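PDB 6EXS: peptide ABC transporter permease from Staphylococcus hominis, which probably carries small peptides across the membrane, including a thioalcohol-conjugated dipeptide precursor of human body odour, as a POT-family member of the major facilitator superfamily. Local coordinates for residues F109-F112 and G113-S117; G126-K129 and P130-N134; M319-L323 and F324-T328; L479-S482 and P483-T486. All blocks are in the same frame, centred on the assembly; numbering follows the deposited sequence.

Contact 1 (F109-F112 and G113-S117); sequences FALF and GLFSS. With OLC ((2R)-2,3-dihydroxypropyl (9Z)-octadec-9-enoate), chain E; OLC ((2R)-2,3-dihydroxypropyl (9Z)-octadec-9-enoate), chain N.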
loop_
_atom_site.group_PDB
_atom_site.type_symbol
_atom_site.label_atom_id
_atom_site.label_comp_id
_atom_site.label_asym_id
_atom_site.label_seq_id
_atom_site.Cartn_x
_atom_site.Cartn_y
_atom_site.Cartn_z
ATOM N N PHE A 109 10.597 -5.787 -23.654
ATOM C CA PHE A 109 11.897 -5.420 -23.087
ATOM C C PHE A 109 12.365 -6.330 -21.955
ATOM O O PHE A 109 13.337 -5.998 -21.287
ATOM C CB PHE A 109 11.899 -3.938 -22.646
ATOM C CG PHE A 109 11.763 -2.886 -23.733
ATOM C CD1 PHE A 109 12.223 -3.127 -25.025
ATOM C CD2 PHE A 109 11.224 -1.638 -23.449
ATOM C CE1 PHE A 109 12.105 -2.152 -26.017
ATOM C CE2 PHE A 109 11.134 -0.656 -24.438
ATOM C CZ PHE A 109 11.562 -0.923 -25.716
ATOM N N ALA A 110 11.697 -7.486 -21.759
ATOM C CA ALA A 110 12.020 -8.507 -20.748
ATOM C C ALA A 110 12.403 -7.921 -19.363
ATOM O O ALA A 110 11.585 -7.212 -18.794
ATOM C CB ALA A 110 13.093 -9.471 -21.274
ATOM N N LEU A 111 13.615 -8.202 -18.826
ATOM C CA LEU A 111 14.036 -7.716 -17.506
ATOM C C LEU A 111 14.204 -6.194 -17.425
ATOM O O LEU A 111 13.900 -5.615 -16.379
ATOM C CB LEU A 111 15.297 -8.429 -16.991
ATOM C CG LEU A 111 15.166 -9.910 -16.578
ATOM C CD1 LEU A 111 16.457 -10.405 -15.920
ATOM C CD2 LEU A 111 13.989 -10.146 -15.639
ATOM N N PHE A 112 14.640 -5.545 -18.523
ATOM C CA PHE A 112 14.770 -4.091 -18.579
ATOM C C PHE A 112 13.386 -3.454 -18.413
ATOM O O PHE A 112 13.247 -2.529 -17.615
ATOM C CB PHE A 112 15.450 -3.606 -19.881
ATOM C CG PHE A 112 15.475 -2.094 -20.009
ATOM C CD1 PHE A 112 16.503 -1.346 -19.442
ATOM C CD2 PHE A 112 14.449 -1.414 -20.663
ATOM C CE1 PHE A 112 16.508 0.053 -19.536
ATOM C CE2 PHE A 112 14.455 -0.016 -20.752
ATOM C CZ PHE A 112 15.488 0.707 -20.193
ATOM N N GLY A 113 12.394 -3.964 -19.157
ATOM C CA GLY A 113 11.007 -3.507 -19.123
ATOM C C GLY A 113 10.366 -3.637 -17.762
ATOM O O GLY A 113 9.529 -2.810 -17.400
ATOM N N LEU A 114 10.774 -4.662 -16.981
ATOM C CA LEU A 114 10.281 -4.896 -15.627
ATOM C C LEU A 114 10.885 -3.904 -14.641
ATOM O O LEU A 114 10.131 -3.232 -13.933
ATOM C CB LEU A 114 10.525 -6.357 -15.186
ATOM C CG LEU A 114 10.426 -6.687 -13.684
ATOM C CD1 LEU A 114 9.000 -6.705 -13.207
ATOM C CD2 LEU A 114 11.086 -8.006 -13.373
ATOM N N PHE A 115 12.231 -3.793 -14.590
ATOM C CA PHE A 115 12.867 -2.871 -13.635
ATOM C C PHE A 115 12.646 -1.376 -13.990
ATOM O O PHE A 115 12.464 -0.580 -13.069
ATOM C CB PHE A 115 14.343 -3.219 -13.390
ATOM C CG PHE A 115 14.494 -4.541 -12.658
ATOM C CD1 PHE A 115 14.237 -4.636 -11.293
ATOM C CD2 PHE A 115 14.863 -5.697 -13.341
ATOM C CE1 PHE A 115 14.349 -5.868 -10.623
ATOM C CE2 PHE A 115 14.974 -6.927 -12.672
ATOM C CZ PHE A 115 14.715 -7.004 -11.319
ATOM N N SER A 116 12.576 -1.014 -15.294
ATOM C CA SER A 116 12.294 0.367 -15.708
ATOM C C SER A 116 10.856 0.764 -15.358
ATOM O O SER A 116 10.617 1.900 -14.942
ATOM C CB SER A 116 12.563 0.565 -17.192
ATOM O OG SER A 116 11.744 -0.293 -17.965
ATOM N N SER A 117 9.908 -0.188 -15.476
ATOM C CA SER A 117 8.496 -0.019 -15.101
ATOM C C SER A 117 8.401 0.272 -13.597
ATOM O O SER A 117 7.711 1.208 -13.196
ATOM C CB SER A 117 7.719 -1.290 -15.422
ATOM O OG SER A 117 6.406 -1.281 -14.892
HETATM C C10 OLC E . 15.056 4.525 -17.377
HETATM C C9 OLC E . 15.401 4.209 -16.137
HETATM C C11 OLC E . 14.307 3.665 -18.357
HETATM C C8 OLC E . 15.129 2.915 -15.428
HETATM C C24 OLC E . 19.798 -7.254 -17.347
HETATM C C12 OLC E . 13.973 4.358 -19.675
HETATM C C7 OLC E . 16.382 2.226 -14.896
HETATM C C13 OLC E . 13.066 3.536 -20.581
HETATM C C6 OLC E . 16.189 0.751 -14.567
HETATM C C5 OLC E . 16.351 -0.195 -15.754
HETATM C C4 OLC E . 17.783 -0.647 -16.014
HETATM C C3 OLC E . 18.214 -1.884 -15.234
HETATM C C2 OLC E . 17.931 -3.190 -15.971
HETATM C C21 OLC E . 18.250 -6.835 -15.375
HETATM C C1 OLC E . 18.281 -4.436 -15.207
HETATM C C22 OLC E . 19.506 -7.517 -15.882
HETATM O O19 OLC E . 18.645 -4.469 -14.059
HETATM O O25 OLC E . 18.888 -7.941 -18.200
HETATM O O23 OLC E . 20.622 -7.136 -15.072
HETATM O O20 OLC E . 18.128 -5.522 -15.979
HETATM C C24 OLC N . 16.597 -10.608 -11.411
HETATM C C5 OLC N . 18.297 -1.961 -10.814
HETATM C C4 OLC N . 17.920 -3.243 -10.084
HETATM C C3 OLC N . 18.563 -4.487 -10.673
HETATM C C2 OLC N . 18.187 -5.775 -9.946
HETATM C C21 OLC N . 18.656 -9.392 -10.611
HETATM C C1 OLC N . 18.800 -7.004 -10.557
HETATM C C22 OLC N . 17.919 -9.983 -11.794
HETATM O O19 OLC N . 19.812 -7.011 -11.212
HETATM O O25 OLC N . 16.799 -11.878 -10.810
HETATM O O23 OLC N . 17.723 -9.003 -12.816
HETATM O O20 OLC N . 18.079 -8.104 -10.281
#
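Gly113 N donates to Phe109 O in an almost straight 3.1 Å bond (168° at the hydrogen) from above the carbonyl plane. Phe109 CB lies 3.7 Å from Gly113 CA, where a side chain on residue 113 would be crowded. Leu114 N bonds to Ala110 O and only weakly to Leu111 O. Leu114 CD2 meets Leu111 CD2 at 4.3 Å, and Leu114 also packs on Leu39 and Met43 of helix 16-44. These i to i+4 bonds belong to the N-terminal end of helix 110-137. Phe115 N continues them with a 3.1 Å bond to Leu111 O. The Phe115 ring lies between Leu114 CD2, over the rim of one face, and monoolein (chain N) C2 over the other; its CE2 and Leu111 CD1 both touch the O23 hydroxyl oxygen of this lipid. Ser116 grips Phe112 O twice, through N at 2.9 Å and OG at 2.7 Å; chi1 of 60° folds the hydroxyl back toward that carbonyl. Ser116 CB sits over one face of the Phe112 ring, and a second monoolein (chain E) brings C11 to 3.7 Å from both Ser116 CB and Phe112 CZ. Ser117 OG bonds to Gly101 O of helix 74-106.

Contact 2 (G126-K129 and P130-N134); sequences GLMK and PNISN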
loop_
_atom_site.group_PDB
_atom_site.type_symbol
_atom_site.label_atom_id
_atom_site.label_comp_id
_atom_site.label_asym_id
_atom_site.label_seq_id
_atom_site.Cartn_x
_atom_site.Cartn_y
_atom_site.Cartn_z
ATOM N N GLY A 126 5.039 7.958 -5.564
ATOM C CA GLY A 126 5.515 8.816 -4.484
ATOM C C GLY A 126 5.104 10.255 -4.696
ATOM O O GLY A 126 4.840 10.968 -3.731
ATOM N N LEU A 127 4.985 10.671 -5.974
ATOM C CA LEU A 127 4.565 12.015 -6.376
ATOM C C LEU A 127 3.038 12.179 -6.398
ATOM O O LEU A 127 2.522 13.213 -5.973
ATOM C CB LEU A 127 5.146 12.379 -7.755
ATOM C CG LEU A 127 6.619 12.777 -7.825
ATOM C CD1 LEU A 127 7.067 12.874 -9.261
ATOM C CD2 LEU A 127 6.865 14.119 -7.140
ATOM N N MET A 128 2.322 11.181 -6.923
ATOM C CA MET A 128 0.883 11.241 -7.042
ATOM C C MET A 128 0.138 10.878 -5.767
ATOM O O MET A 128 -0.766 11.627 -5.388
ATOM C CB MET A 128 0.396 10.383 -8.220
ATOM C CG MET A 128 -1.005 10.721 -8.670
ATOM S SD MET A 128 -1.584 9.555 -9.904
ATOM C CE MET A 128 -3.323 9.914 -9.892
ATOM N N LYS A 129 0.459 9.715 -5.141
ATOM C CA LYS A 129 -0.265 9.173 -3.974
ATOM C C LYS A 129 -0.510 10.157 -2.813
ATOM O O LYS A 129 -1.686 10.374 -2.512
ATOM C CB LYS A 129 0.377 7.900 -3.431
ATOM C CG LYS A 129 -0.533 6.712 -3.434
ATOM C CD LYS A 129 0.157 5.571 -4.130
ATOM C CE LYS A 129 -0.421 4.275 -3.670
ATOM N NZ LYS A 129 0.054 3.142 -4.494
ATOM N N PRO A 130 0.502 10.755 -2.126
ATOM C CA PRO A 130 0.170 11.624 -0.994
ATOM C C PRO A 130 -0.463 12.955 -1.388
ATOM O O PRO A 130 -1.188 13.556 -0.593
ATOM C CB PRO A 130 1.523 11.814 -0.302
ATOM C CG PRO A 130 2.515 11.694 -1.390
ATOM C CD PRO A 130 1.969 10.647 -2.294
ATOM N N ASN A 131 -0.201 13.392 -2.626
ATOM C CA ASN A 131 -0.596 14.690 -3.146
ATOM C C ASN A 131 -2.034 14.769 -3.627
ATOM O O ASN A 131 -2.666 15.801 -3.377
ATOM C CB ASN A 131 0.403 15.146 -4.183
ATOM C CG ASN A 131 1.699 15.465 -3.464
ATOM O OD1 ASN A 131 1.697 16.011 -2.347
ATOM N ND2 ASN A 131 2.819 15.036 -4.003
ATOM N N ILE A 132 -2.580 13.687 -4.215
ATOM C CA ILE A 132 -4.000 13.612 -4.616
ATOM C C ILE A 132 -4.891 13.670 -3.350
ATOM O O ILE A 132 -5.930 14.338 -3.367
ATOM C CB ILE A 132 -4.326 12.387 -5.548
ATOM C CG1 ILE A 132 -5.789 12.433 -6.064
ATOM C CG2 ILE A 132 -3.993 11.044 -4.895
ATOM C CD1 ILE A 132 -6.045 11.865 -7.465
ATOM N N SER A 133 -4.435 13.009 -2.251
ATOM C CA SER A 133 -5.111 12.917 -0.956
ATOM C C SER A 133 -5.214 14.289 -0.323
ATOM O O SER A 133 -6.265 14.658 0.204
ATOM C CB SER A 133 -4.351 11.970 -0.032
ATOM O OG SER A 133 -5.174 10.894 0.379
ATOM N N ASN A 134 -4.114 15.044 -0.399
ATOM C CA ASN A 134 -3.974 16.393 0.101
ATOM C C ASN A 134 -4.973 17.333 -0.595
ATOM O O ASN A 134 -5.676 18.084 0.094
ATOM C CB ASN A 134 -2.539 16.851 -0.104
ATOM C CG ASN A 134 -2.190 18.081 0.668
ATOM O OD1 ASN A 134 -2.617 19.186 0.335
ATOM N ND2 ASN A 134 -1.417 17.911 1.725
HETATM O O HOH W 1 -4.179 8.928 -1.580
#
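Asn131 reaches back one turn to Leu127: ND2 donates to Leu127 O over 2.7 Å, at 152° at the hydrogen and slightly tilted from its own amide plane. Beside it Met128 O takes Ile132 N at 3.0 Å, nearly along the C=O axis, and Asn131 N in a weak bond. Pro130 has no N-H to give Gly126 O, and its CD sits 3.2 Å from that oxygen instead. Met128 and Ile132 run side by side, meeting at 4.1 Å between Met128 CE and Ile132 CD1; CG anti to the backbone N (chi1 -162°) and an extended chain bring Met128 CE level with the end of Ile132. Next to them round the helix, a water spans Lys129 O (3.0 Å) and Ser133 OG (2.9 Å), where Ser133 N lies 3.8 Å from Lys129 O.

Further out, the Asn131 amide also donates to Gly77 O of helix 74-106, which fixes its rotation. Met128 and Ile132 pack on helix 16-44, against Glu28 and Glu25. Lys129 makes a cation-pi contact with Tyr32, with Arg29 close by; Tyr32, Arg29, Glu25 and Glu28 belong to the ExxERFxYY signature of POT transporters, which in relatives takes part in proton coupling. The proline thus kinks helix 110-137, and an asparagine side chain and a water serve two carbonyls at the break, Leu127 O and Lys129 O, which in an unbroken helix would accept backbone N-H groups.

Contact 3 (M319-L323 and F324-T328); sequences MQLNL and FGWTT. With OLC ((2R)-2,3-dihydroxypropyl (9Z)-octadec-9-enoate), chain H.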
loop_
_atom_site.group_PDB
_atom_site.type_symbol
_atom_site.label_atom_id
_atom_site.label_comp_id
_atom_site.label_asym_id
_atom_site.label_seq_id
_atom_site.Cartn_x
_atom_site.Cartn_y
_atom_site.Cartn_z
ATOM N N MET A 319 -8.061 -25.036 -6.719
ATOM C CA MET A 319 -8.444 -23.785 -7.400
ATOM C C MET A 319 -9.895 -23.844 -7.879
ATOM O O MET A 319 -10.247 -23.290 -8.925
ATOM C CB MET A 319 -7.463 -23.428 -8.540
ATOM C CG MET A 319 -6.084 -22.999 -8.062
ATOM S SD MET A 319 -6.080 -21.621 -6.878
ATOM C CE MET A 319 -6.478 -20.298 -7.921
ATOM N N GLN A 320 -10.729 -24.543 -7.102
ATOM C CA GLN A 320 -12.126 -24.802 -7.436
ATOM C C GLN A 320 -13.075 -24.330 -6.316
ATOM O O GLN A 320 -13.226 -25.008 -5.301
ATOM C CB GLN A 320 -12.287 -26.318 -7.763
ATOM C CG GLN A 320 -13.630 -26.735 -8.341
ATOM C CD GLN A 320 -13.896 -26.262 -9.752
ATOM O OE1 GLN A 320 -12.983 -25.980 -10.536
ATOM N NE2 GLN A 320 -15.173 -26.202 -10.117
ATOM N N LEU A 321 -13.670 -23.148 -6.483
ATOM C CA LEU A 321 -14.627 -22.597 -5.505
ATOM C C LEU A 321 -15.829 -23.555 -5.443
ATOM O O LEU A 321 -16.280 -24.032 -6.490
ATOM C CB LEU A 321 -15.056 -21.189 -5.931
ATOM C CG LEU A 321 -15.992 -20.393 -5.025
ATOM C CD1 LEU A 321 -15.377 -20.129 -3.644
ATOM C CD2 LEU A 321 -16.323 -19.058 -5.662
ATOM N N ASN A 322 -16.256 -23.928 -4.227
ATOM C CA ASN A 322 -17.364 -24.866 -4.054
ATOM C C ASN A 322 -18.247 -24.506 -2.829
ATOM O O ASN A 322 -17.895 -24.824 -1.688
ATOM C CB ASN A 322 -16.836 -26.310 -4.025
ATOM C CG ASN A 322 -17.906 -27.368 -3.979
ATOM O OD1 ASN A 322 -19.072 -27.142 -4.297
ATOM N ND2 ASN A 322 -17.522 -28.553 -3.587
ATOM N N LEU A 323 -19.375 -23.808 -3.077
ATOM C CA LEU A 323 -20.277 -23.345 -2.031
ATOM C C LEU A 323 -21.712 -23.797 -2.258
ATOM O O LEU A 323 -22.376 -23.315 -3.181
ATOM C CB LEU A 323 -20.240 -21.804 -1.898
ATOM C CG LEU A 323 -18.876 -21.086 -1.816
ATOM C CD1 LEU A 323 -19.031 -19.607 -2.116
ATOM C CD2 LEU A 323 -18.180 -21.308 -0.470
ATOM N N PHE A 324 -22.200 -24.704 -1.391
ATOM C CA PHE A 324 -23.571 -25.226 -1.395
ATOM C C PHE A 324 -24.075 -25.572 -2.807
ATOM O O PHE A 324 -25.087 -25.022 -3.261
ATOM C CB PHE A 324 -24.543 -24.252 -0.679
ATOM C CG PHE A 324 -24.093 -23.751 0.674
ATOM C CD1 PHE A 324 -24.310 -24.503 1.820
ATOM C CD2 PHE A 324 -23.452 -22.522 0.800
ATOM C CE1 PHE A 324 -23.880 -24.041 3.068
ATOM C CE2 PHE A 324 -23.017 -22.067 2.045
ATOM C CZ PHE A 324 -23.228 -22.835 3.169
ATOM N N GLY A 325 -23.328 -26.435 -3.500
ATOM C CA GLY A 325 -23.675 -26.877 -4.846
ATOM C C GLY A 325 -23.118 -26.041 -5.978
ATOM O O GLY A 325 -22.990 -26.547 -7.096
ATOM N N TRP A 326 -22.801 -24.758 -5.714
ATOM C CA TRP A 326 -22.224 -23.846 -6.704
ATOM C C TRP A 326 -20.722 -24.089 -6.792
ATOM O O TRP A 326 -19.986 -23.762 -5.864
ATOM C CB TRP A 326 -22.532 -22.370 -6.374
ATOM C CG TRP A 326 -21.863 -21.389 -7.300
ATOM C CD1 TRP A 326 -21.857 -21.418 -8.667
ATOM C CD2 TRP A 326 -21.070 -20.257 -6.920
ATOM N NE1 TRP A 326 -21.114 -20.370 -9.160
ATOM C CE2 TRP A 326 -20.632 -19.631 -8.110
ATOM C CE3 TRP A 326 -20.716 -19.683 -5.684
ATOM C CZ2 TRP A 326 -19.856 -18.467 -8.104
ATOM C CZ3 TRP A 326 -19.954 -18.523 -5.679
ATOM C CH2 TRP A 326 -19.530 -17.930 -6.879
ATOM N N THR A 327 -20.278 -24.701 -7.888
ATOM C CA THR A 327 -18.869 -25.036 -8.089
ATOM C C THR A 327 -18.344 -24.354 -9.366
ATOM O O THR A 327 -18.990 -24.409 -10.415
ATOM C CB THR A 327 -18.638 -26.565 -8.000
ATOM O OG1 THR A 327 -17.241 -26.854 -7.941
ATOM C CG2 THR A 327 -19.309 -27.358 -9.120
ATOM N N THR A 328 -17.201 -23.663 -9.254
ATOM C CA THR A 328 -16.578 -22.942 -10.368
ATOM C C THR A 328 -15.065 -22.841 -10.202
ATOM O O THR A 328 -14.586 -22.797 -9.073
ATOM C CB THR A 328 -17.264 -21.561 -10.581
ATOM O OG1 THR A 328 -16.914 -21.051 -11.866
ATOM C CG2 THR A 328 -16.933 -20.533 -9.486
HETATM C C9 OLC H . -20.873 -17.264 6.375
HETATM C C8 OLC H . -20.415 -18.692 6.408
HETATM C C24 OLC H . -15.988 -28.000 -0.539
HETATM C C7 OLC H . -20.338 -19.340 5.030
HETATM C C6 OLC H . -19.768 -20.752 5.057
HETATM C C5 OLC H . -19.712 -21.427 3.694
HETATM C C4 OLC H . -19.094 -22.817 3.701
HETATM C C3 OLC H . -19.205 -23.531 2.362
HETATM C C2 OLC H . -18.551 -24.906 2.342
HETATM C C21 OLC H . -18.466 -27.674 -0.126
HETATM C C1 OLC H . -19.027 -25.774 1.214
HETATM C C22 OLC H . -17.338 -28.657 -0.360
HETATM O O19 OLC H . -20.073 -25.628 0.632
HETATM O O25 OLC H . -15.003 -28.948 -0.931
HETATM O O23 OLC H . -17.284 -29.650 0.663
HETATM O O20 OLC H . -18.140 -26.749 0.942
HETATM O O HOH W 2 -21.024 -27.870 -2.567
#
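A beta hairpin with a two-residue loop forms here, strands 320-323 and 326-329 joined by a type I' turn from Leu323 to Trp326. The strand axes approach to 4.6 Å and run antiparallel at 176°. Leu323 and Trp326 close the turn as a hydrogen-bonded pair: Leu323 N to Trp326 O and Trp326 N to Leu323 O, each 2.9 Å. Phe324 and Gly325 occupy the corner with positive phi, and at Gly325 a CB would press on the preceding carbonyl oxygen. Leu321 and Thr328 make the next hydrogen-bonded pair, with a sound bond from Thr328 N to Leu321 O and a weak one in return.

The indole of Trp326, its CG anti to the backbone N (chi1 175°), stands off the sheet beside two leucines on the same face. Leu321 CD2 comes obliquely to 3.6 Å from Trp326 CH2, and Leu323 CD1 to 3.8 Å from Trp326 CZ3. Leu321 packs beyond this on Asn397 and Ile400 of helix 396-418. On the other face, which carries Asn322 and Thr327, Gln320 folds at chi2 so that NE2 donates in its amide plane to Thr327 OG1, 3.1 Å and 174° at the hydrogen; a weak bond passes from Thr327 OG1 to Leu321 O.

A monoolein (chain H) lies against the corner: Phe324 N donates to its ester carbonyl oxygen O19, which also lies over one face of the Phe324 ring. At the turn, one water donates to Asn322 OD1 at 2.7 Å and accepts from Gly325 N at 2.9 Å.

Contact 4 (L479-S482 and P483-T486); sequences LVFS and PKIT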
loop_
_atom_site.group_PDB
_atom_site.type_symbol
_atom_site.label_atom_id
_atom_site.label_comp_id
_atom_site.label_asym_id
_atom_site.label_seq_id
_atom_site.Cartn_x
_atom_site.Cartn_y
_atom_site.Cartn_z
ATOM N N LEU A 479 -1.197 -6.366 24.428
ATOM C CA LEU A 479 -2.607 -6.307 24.854
ATOM C C LEU A 479 -2.804 -6.103 26.360
ATOM O O LEU A 479 -3.703 -5.354 26.743
ATOM C CB LEU A 479 -3.383 -7.552 24.368
ATOM C CG LEU A 479 -4.909 -7.650 24.603
ATOM C CD1 LEU A 479 -5.651 -6.397 24.139
ATOM C CD2 LEU A 479 -5.487 -8.873 23.910
ATOM N N VAL A 480 -1.965 -6.734 27.208
ATOM C CA VAL A 480 -2.080 -6.595 28.670
ATOM C C VAL A 480 -1.704 -5.159 29.159
ATOM O O VAL A 480 -2.072 -4.785 30.278
ATOM C CB VAL A 480 -1.340 -7.709 29.467
ATOM C CG1 VAL A 480 -1.817 -9.103 29.050
ATOM C CG2 VAL A 480 0.177 -7.590 29.350
ATOM N N PHE A 481 -1.007 -4.364 28.307
ATOM C CA PHE A 481 -0.589 -2.985 28.602
ATOM C C PHE A 481 -1.502 -1.932 27.953
ATOM O O PHE A 481 -1.240 -0.733 28.086
ATOM C CB PHE A 481 0.882 -2.761 28.205
ATOM C CG PHE A 481 1.856 -3.644 28.946
ATOM C CD1 PHE A 481 2.255 -3.335 30.242
ATOM C CD2 PHE A 481 2.378 -4.783 28.350
ATOM C CE1 PHE A 481 3.152 -4.158 30.929
ATOM C CE2 PHE A 481 3.274 -5.608 29.036
ATOM C CZ PHE A 481 3.657 -5.288 30.320
ATOM N N SER A 482 -2.596 -2.392 27.287
ATOM C CA SER A 482 -3.614 -1.582 26.597
ATOM C C SER A 482 -4.216 -0.423 27.435
ATOM O O SER A 482 -4.372 0.654 26.847
ATOM C CB SER A 482 -4.728 -2.459 26.033
ATOM O OG SER A 482 -5.755 -1.680 25.442
ATOM N N PRO A 483 -4.566 -0.566 28.756
ATOM C CA PRO A 483 -5.113 0.594 29.489
ATOM C C PRO A 483 -4.119 1.756 29.636
ATOM O O PRO A 483 -4.538 2.917 29.590
ATOM C CB PRO A 483 -5.512 0.007 30.853
ATOM C CG PRO A 483 -5.553 -1.469 30.656
ATOM C CD PRO A 483 -4.495 -1.747 29.644
ATOM N N LYS A 484 -2.808 1.450 29.779
ATOM C CA LYS A 484 -1.750 2.459 29.922
ATOM C C LYS A 484 -1.428 3.176 28.612
ATOM O O LYS A 484 -1.039 4.346 28.642
ATOM C CB LYS A 484 -0.481 1.854 30.543
ATOM C CG LYS A 484 -0.489 1.836 32.074
ATOM C CD LYS A 484 -0.773 0.450 32.656
ATOM C CE LYS A 484 0.466 -0.412 32.760
ATOM N NZ LYS A 484 0.134 -1.806 33.150
ATOM N N ILE A 485 -1.591 2.474 27.469
ATOM C CA ILE A 485 -1.333 2.982 26.113
ATOM C C ILE A 485 -2.272 4.156 25.758
ATOM O O ILE A 485 -1.815 5.143 25.181
ATOM C CB ILE A 485 -1.364 1.818 25.063
ATOM C CG1 ILE A 485 -0.170 0.845 25.277
ATOM C CG2 ILE A 485 -1.402 2.335 23.605
ATOM C CD1 ILE A 485 -0.353 -0.602 24.721
ATOM N N THR A 486 -3.563 4.056 26.124
ATOM C CA THR A 486 -4.565 5.088 25.835
ATOM C C THR A 486 -4.283 6.372 26.635
ATOM O O THR A 486 -4.435 6.395 27.865
ATOM C CB THR A 486 -5.989 4.539 26.001
ATOM O OG1 THR A 486 -6.207 4.187 27.366
ATOM C CG2 THR A 486 -6.254 3.340 25.103
#
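Phe481 meets the following turn mainly through its carbonyl. Phe481 O accepts Ile485 N at 3.3 Å, in the carbonyl plane, and Lys484 N weakly at 3.2 Å. The side chain of Ile485 lies along the same group: with CG1 beside its own backbone N (chi1 -67°), CG1 and CD1 come to 3.4 Å and 3.5 Å from Phe481 O, and CD1 lies 4.3 Å from Phe481 CB. The Phe481 ring takes a different neighbour. Lys484, bent at chi2 and chi3, crosses it obliquely and brings NZ to 3.9 Å from Phe481 CD1.

Ser482 is the buried residue of the group, and its side chain packs on Ser363, Ala365 and Ile366, at and just before the start of helix 364-389. Its carbonyl oxygen takes a weak bond from Ile485 N and faces Thr486 CG2 at 3.7 Å. Pro483, next in the chain, sits on the surface; its ring closes on a nitrogen that carries no hydrogen, a loss that costs little in the opening turn of a helix. Pro483 O is met in turn by Thr486 OG1, which donates over 3.1 Å from above the carbonyl plane as the chain leaves helical geometry.

A type I turn, Leu479 to Ser482, with Ser482 N bonded to Leu479 O, thus leads from helix 460-479 into helix 482-485, a single helical turn with a proline in its second position, near the C-terminus.

In the fold
Contacts 1 and 2 lie in series on helix 110-137, the first near its N-terminal end and the second at its proline kink, with centres about 25 Å apart. Contact 2 comes nearest the bound peptide conjugate: the side chain of Lys129 is about 8 Å from it. Contact 3 is a surface hairpin on the opposite side of the chain's centre from contact 2, centres about 41 Å apart, yet the side chain of Met319, just before the first strand, is about 12 Å from the ligand and touches Phe335 of the pocket. The centre of contact 4 is about 34 Å from that of contact 2 and about 48 Å from that of contact 1, across the chain's centre from the latter. Monooleins touch residues of contacts 1, 2 and 3.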